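Long-range contacts in protein Rv1364c/MT1410 (Mycobacterium tuberculosis, PDB 3KE6), which binds manganese in a PP2C-type, probably serine phosphatase domain joined to a probable anti-sigma-factor kinase domain, and so likely takes part in controlling sigma-factor activity: residues H141-L146 with V156-A161; C137-P142 with T168-R173; V66-D71 with M122-L127. One frame throughout, in Å; residues are numbered along the deposited sequence.

Contact 1: residues H141-L146 with V156-A161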
loop_
_atom_site.group_PDB
_atom_site.type_symbol
_atom_site.label_atom_id
_atom_site.label_comp_id
_atom_site.label_asym_id
_atom_site.label_seq_id
_atom_site.Cartn_x
_atom_site.Cartn_y
_atom_site.Cartn_z
ATOM N N HIS A 141 13.375 8.463 15.047
ATOM C CA HIS A 141 13.214 8.612 13.608
ATOM C C HIS A 141 12.648 9.988 13.296
ATOM O O HIS A 141 11.787 10.486 14.025
ATOM C CB HIS A 141 12.288 7.534 13.076
ATOM C CG HIS A 141 12.394 7.334 11.600
ATOM N ND1 HIS A 141 13.317 6.482 11.032
ATOM C CD2 HIS A 141 11.701 7.884 10.572
ATOM C CE1 HIS A 141 13.183 6.510 9.717
ATOM N NE2 HIS A 141 12.214 7.357 9.412
ATOM N N PRO A 142 13.138 10.617 12.224
ATOM C CA PRO A 142 12.634 11.934 11.894
ATOM C C PRO A 142 11.132 11.876 11.601
ATOM O O PRO A 142 10.673 10.950 10.973
ATOM C CB PRO A 142 13.446 12.316 10.655
ATOM C CG PRO A 142 13.902 11.050 10.098
ATOM C CD PRO A 142 14.162 10.180 11.268
ATOM N N PRO A 143 10.373 12.864 12.091
ATOM C CA PRO A 143 8.915 12.743 12.123
ATOM C C PRO A 143 8.301 12.939 10.752
ATOM O O PRO A 143 8.868 13.660 9.943
ATOM C CB PRO A 143 8.499 13.891 13.060
ATOM C CG PRO A 143 9.546 14.915 12.846
ATOM C CD PRO A 143 10.830 14.159 12.624
ATOM N N PRO A 144 7.148 12.296 10.488
ATOM C CA PRO A 144 6.368 12.431 9.262
ATOM C C PRO A 144 5.980 13.847 8.888
ATOM O O PRO A 144 5.745 14.676 9.760
ATOM C CB PRO A 144 5.101 11.653 9.586
ATOM C CG PRO A 144 5.546 10.620 10.542
ATOM C CD PRO A 144 6.552 11.293 11.390
ATOM N N LEU A 145 5.915 14.102 7.582
ATOM C CA LEU A 145 5.354 15.340 7.042
ATOM C C LEU A 145 3.878 15.083 6.850
ATOM O O LEU A 145 3.497 14.001 6.402
ATOM C CB LEU A 145 5.996 15.678 5.688
ATOM C CG LEU A 145 5.905 17.134 5.179
ATOM C CD1 LEU A 145 6.682 17.329 3.864
ATOM C CD2 LEU A 145 4.457 17.572 5.008
ATOM N N LEU A 146 3.042 16.052 7.202
ATOM C CA LEU A 146 1.608 15.999 6.880
ATOM C C LEU A 146 1.310 17.073 5.846
ATOM O O LEU A 146 1.558 18.236 6.080
ATOM C CB LEU A 146 0.759 16.232 8.138
ATOM C CG LEU A 146 -0.732 16.575 7.991
ATOM C CD1 LEU A 146 -1.582 15.334 7.993
ATOM C CD2 LEU A 146 -1.183 17.482 9.109
ATOM N N VAL A 156 4.550 16.596 11.704
ATOM C CA VAL A 156 3.898 16.145 12.925
ATOM C C VAL A 156 4.948 16.173 14.014
ATOM O O VAL A 156 6.137 16.156 13.714
ATOM C CB VAL A 156 3.316 14.717 12.784
ATOM C CG1 VAL A 156 2.170 14.697 11.782
ATOM C CG2 VAL A 156 4.384 13.739 12.380
ATOM N N GLU A 157 4.512 16.227 15.268
ATOM C CA GLU A 157 5.436 16.297 16.410
ATOM C C GLU A 157 6.111 14.943 16.683
ATOM O O GLU A 157 5.455 13.906 16.599
ATOM C CB GLU A 157 4.682 16.727 17.673
ATOM C CG GLU A 157 3.928 18.060 17.568
ATOM C CD GLU A 157 4.806 19.271 17.823
ATOM O OE1 GLU A 157 5.865 19.394 17.171
ATOM O OE2 GLU A 157 4.423 20.104 18.673
ATOM N N PRO A 158 7.415 14.950 17.034
ATOM C CA PRO A 158 8.063 13.706 17.475
ATOM C C PRO A 158 7.400 13.139 18.735
ATOM O O PRO A 158 7.003 13.893 19.621
ATOM C CB PRO A 158 9.507 14.124 17.777
ATOM C CG PRO A 158 9.688 15.454 17.142
ATOM C CD PRO A 158 8.343 16.096 17.066
ATOM N N THR A 159 7.274 11.812 18.795
ATOM C CA THR A 159 6.475 11.159 19.835
ATOM C C THR A 159 7.251 11.048 21.133
ATOM O O THR A 159 6.658 10.887 22.195
ATOM C CB THR A 159 5.924 9.760 19.366
ATOM O OG1 THR A 159 4.891 9.328 20.255
ATOM C CG2 THR A 159 7.002 8.704 19.326
ATOM N N GLY A 160 8.574 11.154 21.048
ATOM C CA GLY A 160 9.430 11.062 22.224
ATOM C C GLY A 160 10.131 9.724 22.316
ATOM O O GLY A 160 11.018 9.541 23.145
ATOM N N ALA A 161 9.734 8.788 21.469
ATOM C CA ALA A 161 10.421 7.518 21.342
ATOM C C ALA A 161 11.820 7.718 20.763
ATOM O O ALA A 161 12.072 8.677 20.025
ATOM C CB ALA A 161 9.609 6.563 20.435
#
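One face of the P144 ring carries the V156 side chain: CG2 sits over it, 3.4 Å from P144 CD and within packing distance of CB and CG as well, the two side chains crossing at about a right angle. V156 O comes to the CB edge of the P143 ring, 3.3 Å from CB; P158 CG stands above one face, offset past the rim, 4.3 Å from P143 CG. Further back, one face of the H141 imidazole is covered near its rim by CD of the next residue, P142. V156 has the central part here. Its chi1 of -67° sets CG1 anti to the carbonyl carbon and facing L146 CB at 4.2 Å, and puts CG2 between the backbone N and the carbonyl carbon, over the P144 ring. Its backbone N donates to P144 O at 3.0 Å, nearly straight on the hydrogen (160°) and in line with the C=O. Y186 OH bonds P143 O, and H141 is fixed through NE2 to Y186 O and through ND1 to T121 OG1. The P144-V156 bond extends, by one step, the antiparallel hairpin of strands 145-147 and 153-155, where the segment P142-P144 leads into the second sheet of the PP2C-type sandwich.

Contact 2: residues C137-P142 with T168-R173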
loop_
_atom_site.group_PDB
_atom_site.type_symbol
_atom_site.label_atom_id
_atom_site.label_comp_id
_atom_site.label_asym_id
_atom_site.label_seq_id
_atom_site.Cartn_x
_atom_site.Cartn_y
_atom_site.Cartn_z
ATOM N N CYS A 137 4.334 6.347 16.003
ATOM C CA CYS A 137 5.506 6.340 16.858
ATOM C C CYS A 137 6.741 6.648 16.010
ATOM O O CYS A 137 6.902 6.102 14.911
ATOM C CB CYS A 137 5.673 4.986 17.551
ATOM S SG CYS A 137 7.017 4.965 18.791
ATOM N N THR A 138 7.578 7.545 16.525
ATOM C CA THR A 138 8.816 7.977 15.907
ATOM C C THR A 138 9.963 7.456 16.771
ATOM O O THR A 138 10.447 8.156 17.650
ATOM C CB THR A 138 8.903 9.525 15.858
ATOM O OG1 THR A 138 8.762 10.061 17.181
ATOM C CG2 THR A 138 7.813 10.108 14.982
ATOM N N ALA A 139 10.366 6.212 16.533
ATOM C CA ALA A 139 11.432 5.584 17.308
ATOM C C ALA A 139 12.797 6.092 16.842
ATOM O O ALA A 139 13.410 5.511 15.942
ATOM C CB ALA A 139 11.351 4.067 17.188
ATOM N N GLY A 140 13.255 7.185 17.457
ATOM C CA GLY A 140 14.507 7.853 17.078
ATOM C C GLY A 140 14.546 8.171 15.599
ATOM O O GLY A 140 15.600 8.144 14.966
ATOM N N HIS A 141 13.375 8.463 15.047
ATOM C CA HIS A 141 13.214 8.612 13.608
ATOM C C HIS A 141 12.648 9.988 13.296
ATOM O O HIS A 141 11.787 10.486 14.025
ATOM C CB HIS A 141 12.288 7.534 13.076
ATOM C CG HIS A 141 12.394 7.334 11.600
ATOM N ND1 HIS A 141 13.317 6.482 11.032
ATOM C CD2 HIS A 141 11.701 7.884 10.572
ATOM C CE1 HIS A 141 13.183 6.510 9.717
ATOM N NE2 HIS A 141 12.214 7.357 9.412
ATOM N N PRO A 142 13.138 10.617 12.224
ATOM C CA PRO A 142 12.634 11.934 11.894
ATOM C C PRO A 142 11.132 11.876 11.601
ATOM O O PRO A 142 10.673 10.950 10.973
ATOM C CB PRO A 142 13.446 12.316 10.655
ATOM C CG PRO A 142 13.902 11.050 10.098
ATOM C CD PRO A 142 14.162 10.180 11.268
ATOM N N THR A 168 13.898 3.956 26.068
ATOM C CA THR A 168 13.012 5.107 26.117
ATOM C C THR A 168 11.553 4.660 26.164
ATOM O O THR A 168 10.682 5.425 26.587
ATOM C CB THR A 168 13.213 5.995 24.887
ATOM O OG1 THR A 168 12.532 7.239 25.071
ATOM C CG2 THR A 168 12.674 5.299 23.662
ATOM N N GLY A 169 11.296 3.422 25.738
ATOM C CA GLY A 169 9.938 2.918 25.582
ATOM C C GLY A 169 9.493 3.285 24.190
ATOM O O GLY A 169 10.330 3.582 23.336
ATOM N N PHE A 170 8.183 3.257 23.954
ATOM C CA PHE A 170 7.621 3.579 22.636
ATOM C C PHE A 170 6.283 4.295 22.758
ATOM O O PHE A 170 5.251 3.772 22.331
ATOM C CB PHE A 170 7.470 2.318 21.799
ATOM C CG PHE A 170 8.769 1.692 21.432
ATOM C CD1 PHE A 170 9.446 2.095 20.290
ATOM C CD2 PHE A 170 9.329 0.706 22.233
ATOM C CE1 PHE A 170 10.662 1.524 19.949
ATOM C CE2 PHE A 170 10.542 0.125 21.896
ATOM C CZ PHE A 170 11.211 0.536 20.753
ATOM N N PRO A 171 6.297 5.500 23.349
ATOM C CA PRO A 171 5.106 6.347 23.432
ATOM C C PRO A 171 4.557 6.716 22.059
ATOM O O PRO A 171 5.315 6.768 21.088
ATOM C CB PRO A 171 5.610 7.591 24.171
ATOM C CG PRO A 171 7.092 7.551 24.058
ATOM C CD PRO A 171 7.463 6.120 24.001
ATOM N N VAL A 172 3.252 6.964 21.981
ATOM C CA VAL A 172 2.563 7.152 20.698
ATOM C C VAL A 172 1.624 8.358 20.733
ATOM O O VAL A 172 1.010 8.626 21.753
ATOM C CB VAL A 172 1.733 5.897 20.289
ATOM C CG1 VAL A 172 2.647 4.752 19.867
ATOM C CG2 VAL A 172 0.803 5.456 21.408
ATOM N N ARG A 173 1.523 9.077 19.618
ATOM C CA ARG A 173 0.639 10.240 19.510
ATOM C C ARG A 173 -0.379 9.990 18.417
ATOM O O ARG A 173 -0.276 9.007 17.695
ATOM C CB ARG A 173 1.423 11.501 19.149
ATOM C CG ARG A 173 2.316 12.048 20.223
ATOM C CD ARG A 173 2.980 13.351 19.762
ATOM N NE ARG A 173 2.204 14.539 20.125
ATOM C CZ ARG A 173 1.228 15.094 19.399
ATOM N NH1 ARG A 173 0.853 14.602 18.227
ATOM N NH2 ARG A 173 0.611 16.174 19.864
#
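The carbonyl O of P171 accepts the T159 hydroxyl; C137 SG lies 3.4 Å from it across the contact. The thiol of C137 stands anti to its own backbone N (chi1 -173°), a rotation that carries the sulfur off the strand and in among the residues of 168-173. There SG lies at the rim of the F170 phenyl, 5.4 Å from the ring centroid and 89° off the ring normal, so this is an edge-on sulfur-aromatic contact rather than one over a face; F170 CB is 4.0 Å from the same sulfur. A139 CB meets the phenyl edge too, in the ring plane and 3.8 Å from CE1. Thus two side chains from alternate residues of the strand line up along one margin of the aromatic. At the other end, C137 CB packs on V172 CG1 at 3.8 Å. L104 and D108 of helix 100-110 also touch F170, and L104 touches C137 as well, while V101 meets V172. T138, directed away from 168-173, takes the backbone N-H of T159 on its OG1, so T159 is tied to both segments. A139 is the centre of an inverse gamma turn that ends the strand before G140. The chain of 168-173 then runs into strand 173-176, joined to Y136 by its backbone: an irregular approach to the edge strand of the five-stranded antiparallel sheet, with C137, F170 and V172 packed against helix 100-110, which flanks this sheet of the PP2C-type sandwich.

Contact 3: residues V66-D71 with M122-L127. With MN (manganese (II) ion), chain F; MN (manganese (II) ion), chain E.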
loop_
_atom_site.group_PDB
_atom_site.type_symbol
_atom_site.label_atom_id
_atom_site.label_comp_id
_atom_site.label_asym_id
_atom_site.label_seq_id
_atom_site.Cartn_x
_atom_site.Cartn_y
_atom_site.Cartn_z
ATOM N N VAL A 66 -1.414 -0.113 8.357
ATOM C CA VAL A 66 -0.183 0.113 9.125
ATOM C C VAL A 66 1.017 0.393 8.199
ATOM O O VAL A 66 1.328 -0.393 7.290
ATOM C CB VAL A 66 0.134 -1.061 10.084
ATOM C CG1 VAL A 66 1.410 -0.772 10.835
ATOM C CG2 VAL A 66 -1.019 -1.306 11.081
ATOM N N LEU A 67 1.655 1.540 8.421
ATOM C CA LEU A 67 2.764 2.011 7.600
ATOM C C LEU A 67 4.071 1.912 8.375
ATOM O O LEU A 67 4.106 2.157 9.580
ATOM C CB LEU A 67 2.535 3.467 7.195
ATOM C CG LEU A 67 1.331 3.698 6.292
ATOM C CD1 LEU A 67 1.227 5.160 5.911
ATOM C CD2 LEU A 67 1.381 2.769 5.034
ATOM N N VAL A 68 5.149 1.569 7.678
ATOM C CA VAL A 68 6.442 1.388 8.334
ATOM C C VAL A 68 7.530 1.947 7.470
ATOM O O VAL A 68 7.592 1.646 6.291
ATOM C CB VAL A 68 6.772 -0.131 8.567
ATOM C CG1 VAL A 68 8.216 -0.317 9.105
ATOM C CG2 VAL A 68 5.740 -0.778 9.501
ATOM N N VAL A 69 8.398 2.743 8.072
ATOM C CA VAL A 69 9.676 3.094 7.466
ATOM C C VAL A 69 10.756 2.879 8.527
ATOM O O VAL A 69 10.552 3.203 9.688
ATOM C CB VAL A 69 9.668 4.550 6.925
ATOM C CG1 VAL A 69 11.046 5.103 6.879
ATOM C CG2 VAL A 69 9.042 4.598 5.529
ATOM N N GLY A 70 11.889 2.303 8.131
ATOM C CA GLY A 70 12.993 2.048 9.053
ATOM C C GLY A 70 14.367 2.243 8.448
ATOM O O GLY A 70 14.523 2.119 7.240
ATOM N N ASP A 71 15.359 2.539 9.302
ATOM C CA ASP A 71 16.751 2.813 8.883
ATOM C C ASP A 71 17.739 2.098 9.830
ATOM O O ASP A 71 17.773 2.368 11.032
ATOM C CB ASP A 71 17.047 4.338 8.825
ATOM C CG ASP A 71 18.329 4.663 8.052
ATOM O OD1 ASP A 71 19.012 3.702 7.654
ATOM O OD2 ASP A 71 18.687 5.860 7.831
ATOM N N MET A 122 12.972 3.640 13.528
ATOM C CA MET A 122 11.731 3.299 12.848
ATOM C C MET A 122 10.678 4.340 13.072
ATOM O O MET A 122 10.623 4.987 14.101
ATOM C CB MET A 122 11.168 1.980 13.366
ATOM C CG MET A 122 11.957 0.765 12.965
ATOM S SD MET A 122 11.604 -0.579 14.094
ATOM C CE MET A 122 10.304 -1.432 13.208
ATOM N N CYS A 123 9.810 4.459 12.091
ATOM C CA CYS A 123 8.611 5.230 12.234
ATOM C C CYS A 123 7.416 4.369 11.770
ATOM O O CYS A 123 7.341 3.968 10.616
ATOM C CB CYS A 123 8.772 6.504 11.429
ATOM S SG CYS A 123 7.384 7.560 11.477
ATOM N N VAL A 124 6.522 4.063 12.705
ATOM C CA VAL A 124 5.368 3.221 12.454
ATOM C C VAL A 124 4.080 3.986 12.717
ATOM O O VAL A 124 3.973 4.684 13.714
ATOM C CB VAL A 124 5.369 2.006 13.382
ATOM C CG1 VAL A 124 4.181 1.085 13.055
ATOM C CG2 VAL A 124 6.699 1.263 13.285
ATOM N N GLY A 125 3.097 3.827 11.834
ATOM C CA GLY A 125 1.787 4.444 12.012
ATOM C C GLY A 125 0.617 3.546 11.630
ATOM O O GLY A 125 0.730 2.671 10.763
ATOM N N SER A 126 -0.519 3.772 12.287
ATOM C CA SER A 126 -1.716 2.989 12.050
ATOM C C SER A 126 -2.902 3.905 11.788
ATOM O O SER A 126 -3.262 4.713 12.631
ATOM C CB SER A 126 -2.008 2.089 13.241
ATOM O OG SER A 126 -2.860 1.024 12.854
ATOM N N LEU A 127 -3.507 3.756 10.613
ATOM C CA LEU A 127 -4.663 4.539 10.227
ATOM C C LEU A 127 -5.927 3.770 10.536
ATOM O O LEU A 127 -6.075 2.649 10.078
ATOM C CB LEU A 127 -4.613 4.804 8.723
ATOM C CG LEU A 127 -5.785 5.578 8.094
ATOM C CD1 LEU A 127 -5.952 7.014 8.702
ATOM C CD2 LEU A 127 -5.612 5.630 6.590
HETATM MN MN MN F . 20.202 6.787 7.040
HETATM MN MN MN E . 21.203 3.535 7.771
HETATM O O HOH W 1 21.734 5.273 6.526
HETATM O O HOH W 2 22.891 4.533 8.802
HETATM O O HOH W 3 22.463 2.170 6.589
HETATM O O HOH W 4 19.072 6.248 5.212
HETATM O O HOH W 5 21.598 7.664 8.506
#
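L67 with G125 and V69 with C123 make the tight part of this contact, four backbone hydrogen bonds with buried valines between and beside them. L67 pairs with G125 by two bonds, the shorter from L67 N to G125 O at 2.8 Å; V69 pairs with C123 likewise, C123 N reaching V69 O at 2.8 Å. The backbones run antiparallel, 168° between the strand directions. V66 and V124 meet CG1 to CG1 at 4.0 Å, their side chains at a slant, and V68 CG2 touches V124 CG1 at 4.3 Å. Both V66 CG1 and V124 CG1 are anti to their backbone N, which brings the two methyls together on the face that carries M122. I94 and L90 of helix 77-95 close over it. These are the second and third strands of the five-stranded antiparallel sheet of a PP2C-type beta sandwich. On its other face L67 and V69 meet L252 of strand 249-256 in the facing sheet, while C123 and V69 touch H141. The partly exposed end is at S126, whose OG lies 3.5 Å from V66 CG2. The opposite end opens on metal and water: G70 lies beside M122, and D71 then turns its carboxylate away from strand 122-127 to bridge two manganese ions, OD1 to one at 2.2 Å and OD2 to the other at 1.9 Å. Water 1 spans both ions, and four further waters complete much of their shells. V72 O also binds the first ion; D188 and D247 bind the second.

Contact 3 comes first along the chain, closing the 50-residue excursion that holds helices 77-95 and 100-110 and bringing strand 121-128 back beside strand 64-71. The next strand, 133-139, is hydrogen-bonded to it through C137 and A139, and opens contact 2. Contact 1 nests inside contact 2: their first segments overlap at H141 and P142, contact 2 touching from C137 and A139, contact 1 from P143. Contact 1 closes the short hairpin loop, while contact 2 shuts the longer loop at 168-173. T159 ties the nested loops together, and H141 connects them to contact 3, so the segment P142-P144, which leads into strand 145-147, joins the two sheets next to the strand that ends at the manganese site.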